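PDB 2B6N: proteinase K, which is a calcium-binding, subtilisin-like serine endopeptidase that cleaves peptide bonds within proteins, represented here by its peptidase S8 catalytic domain. Local coordinates for residues A[47-50]-A[51-55]. Sequence-based numbering, arbitrary orientation.
Sequences NEFG and GRASS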
ATOM      1  N   ASN A  47      -9.242  10.140  13.390  1.00  8.22           N
ATOM      2  CA  ASN A  47      -9.930  11.233  12.689  1.00  9.24           C
ATOM      3  C   ASN A  47      -9.745  11.157  11.173  1.00  8.82           C
ATOM      4  O   ASN A  47     -10.632  11.567  10.429  1.00  9.34           O
ATOM      5  CB  ASN A  47      -9.418  12.596  13.156  1.00  9.52           C
ATOM      6  CG  ASN A  47      -9.745  12.888  14.610  1.00 11.06           C
ATOM      7  OD1 ASN A  47     -10.664  12.314  15.184  1.00 12.26           O
ATOM      8  ND2 ASN A  47      -8.974  13.797  15.211  1.00 12.47           N
ATOM      9  N   GLU A  48      -8.591  10.644  10.733  1.00  8.72           N
ATOM     10  CA  GLU A  48      -8.310  10.454   9.301  1.00  8.08           C
ATOM     11  C   GLU A  48      -9.370   9.689   8.511  1.00  8.25           C
ATOM     12  O   GLU A  48      -9.541   9.921   7.310  1.00  7.87           O
ATOM     13  CB  GLU A  48      -6.934   9.805   9.090  1.00  8.55           C
ATOM     14  CG  GLU A  48      -5.759  10.802   9.207  1.00  7.18           C
ATOM     15  CD  GLU A  48      -5.816  11.891   8.161  1.00 10.55           C
ATOM     16  OE1 GLU A  48      -5.483  11.623   6.988  1.00 10.41           O
ATOM     17  OE2 GLU A  48      -6.201  13.019   8.521  1.00 13.03           O
ATOM     18  N   PHE A  49     -10.062   8.760   9.167  1.00  7.94           N
ATOM     19  CA  PHE A  49     -10.929   7.829   8.448  1.00  8.28           C
ATOM     20  C   PHE A  49     -12.385   8.264   8.404  1.00  8.93           C
ATOM     21  O   PHE A  49     -13.138   7.809   7.547  1.00  9.06           O
ATOM     22  CB  PHE A  49     -10.794   6.402   9.010  1.00  8.27           C
ATOM     23  CG  PHE A  49      -9.385   5.891   8.997  1.00  8.45           C
ATOM     24  CD1 PHE A  49      -8.715   5.612  10.189  1.00  8.64           C
ATOM     25  CD2 PHE A  49      -8.697   5.763   7.787  1.00  9.87           C
ATOM     26  CE1 PHE A  49      -7.390   5.173  10.173  1.00  9.81           C
ATOM     27  CE2 PHE A  49      -7.375   5.326   7.754  1.00  9.63           C
ATOM     28  CZ  PHE A  49      -6.720   5.028   8.949  1.00  9.51           C
ATOM     29  N   GLY A  50     -12.781   9.131   9.334  1.00 10.42           N
ATOM     30  CA  GLY A  50     -14.143   9.656   9.347  1.00 10.95           C
ATOM     31  C   GLY A  50     -15.208   8.572   9.264  1.00 11.66           C
ATOM     32  O   GLY A  50     -16.210   8.731   8.563  1.00 13.29           O
ATOM     33  N   GLY A  51     -15.017   7.467   9.973  1.00 11.64           N
ATOM     34  CA  GLY A  51     -16.026   6.404   9.929  1.00 11.19           C
ATOM     35  C   GLY A  51     -15.832   5.353   8.848  1.00 11.05           C
ATOM     36  O   GLY A  51     -16.486   4.308   8.889  1.00 11.81           O
ATOM     37  N   ARG A  52     -14.936   5.596   7.892  1.00 10.11           N
ATOM     38  CA  ARG A  52     -14.755   4.656   6.773  1.00 10.00           C
ATOM     39  C   ARG A  52     -13.908   3.424   7.109  1.00  9.32           C
ATOM     40  O   ARG A  52     -13.779   2.524   6.279  1.00 10.15           O
ATOM     41  CB  ARG A  52     -14.179   5.363   5.539  1.00  9.10           C
ATOM     42  CG  ARG A  52     -15.079   6.443   4.969  1.00 11.03           C
ATOM     43  CD  ARG A  52     -14.362   7.283   3.919  1.00 11.36           C
ATOM     44  NE  ARG A  52     -13.366   8.190   4.514  1.00  9.69           N
ATOM     45  CZ  ARG A  52     -12.047   8.097   4.310  1.00 11.13           C
ATOM     46  NH1 ARG A  52     -11.544   7.145   3.523  1.00  9.13           N
ATOM     47  NH2 ARG A  52     -11.226   8.960   4.897  1.00  8.21           N
ATOM     48  N   ALA A  53     -13.317   3.385   8.304  1.00  9.37           N
ATOM     49  CA  ALA A  53     -12.504   2.239   8.703  1.00  8.87           C
ATOM     50  C   ALA A  53     -13.253   1.334   9.660  1.00  9.16           C
ATOM     51  O   ALA A  53     -13.868   1.795  10.634  1.00  8.86           O
ATOM     52  CB  ALA A  53     -11.185   2.683   9.351  1.00  8.98           C
ATOM     53  N   SER A  54     -13.154   0.036   9.400  1.00  8.50           N
ATOM     54  CA  SER A  54     -13.751  -0.962  10.272  1.00  8.96           C
ATOM     55  C   SER A  54     -12.866  -2.203  10.338  1.00  9.32           C
ATOM     56  O   SER A  54     -11.938  -2.374   9.530  1.00  9.37           O
ATOM     57  CB  SER A  54     -15.173  -1.310   9.806  1.00  8.94           C
ATOM     58  OG  SER A  54     -15.158  -1.918   8.525  1.00 11.07           O
ATOM     59  N   SER A  55     -13.151  -3.075  11.300  1.00  9.15           N
ATOM     60  CA  SER A  55     -12.375  -4.315  11.438  1.00  9.80           C
ATOM     61  C   SER A  55     -12.870  -5.433  10.535  1.00 10.33           C
ATOM     62  O   SER A  55     -14.084  -5.644  10.390  1.00 10.65           O
ATOM     63  CB  SER A  55     -12.377  -4.795  12.883  1.00  9.99           C
ATOM     64  OG  SER A  55     -11.769  -3.849  13.736  1.00 12.32           O
TER
HETATM   65  O   HOH W   1     -15.608   9.974   5.630  1.00 27.78           O
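Phe49 and Arg52 are the first and last residues of a type I' beta turn, joined by a nearly straight backbone hydrogen bond from Arg52 N to Phe49 O (2.9 Å, 164° at the hydrogen). The turn leads the chain from the loop after strand 34-39 into strand 53-58, an outermost strand of the parallel sheet of this subtilase domain. Glycine suits both central positions: Gly50 and Gly51 each take positive phi, and at Gly51 any side chain would collide with Gly50 O.

Polar contacts continue along the arginine. With Arg52 CG beside its own backbone N (chi1 -63°) and a bend at chi3 (-73°), the side chain folds back over the turn and sets one face of the Arg52 guanidinium over Phe49 O, with Arg52 NE 3.1 Å from that oxygen. Arg52 NH2 comes equally near Glu48 O, but neither approach has the angle of a hydrogen bond. Instead, the N-H of Arg52 NE donates a hydrogen bond to a water at the guanidinium edge, in its plane, and that water donates in turn to Gly50 O, bridging side chain and turn. Outside the turn, NH2 bonds to Gly81 O and NH1 to Val91 O, whereas Glu48 directs OE1 to the backbone N of Thr84 and Tyr85.

Apolar packing follows where the turn enters the strand. Ala53 CB points back at Phe49, meeting CG at 3.7 Å and CB at 3.8 Å; a methyl group suits this close, buried approach to the ring, which also rests on Val42 and Ser209.

Glu48 OE1 and Arg52 NH2 stand 6.7 Å apart, too far for a salt bridge, though a weak longer-range attraction is possible. The arginine is held chiefly by carbonyl oxygens and water, its charge probably favoured by these surrounding dipoles, and it ties the turn to neighbouring parts of the chain.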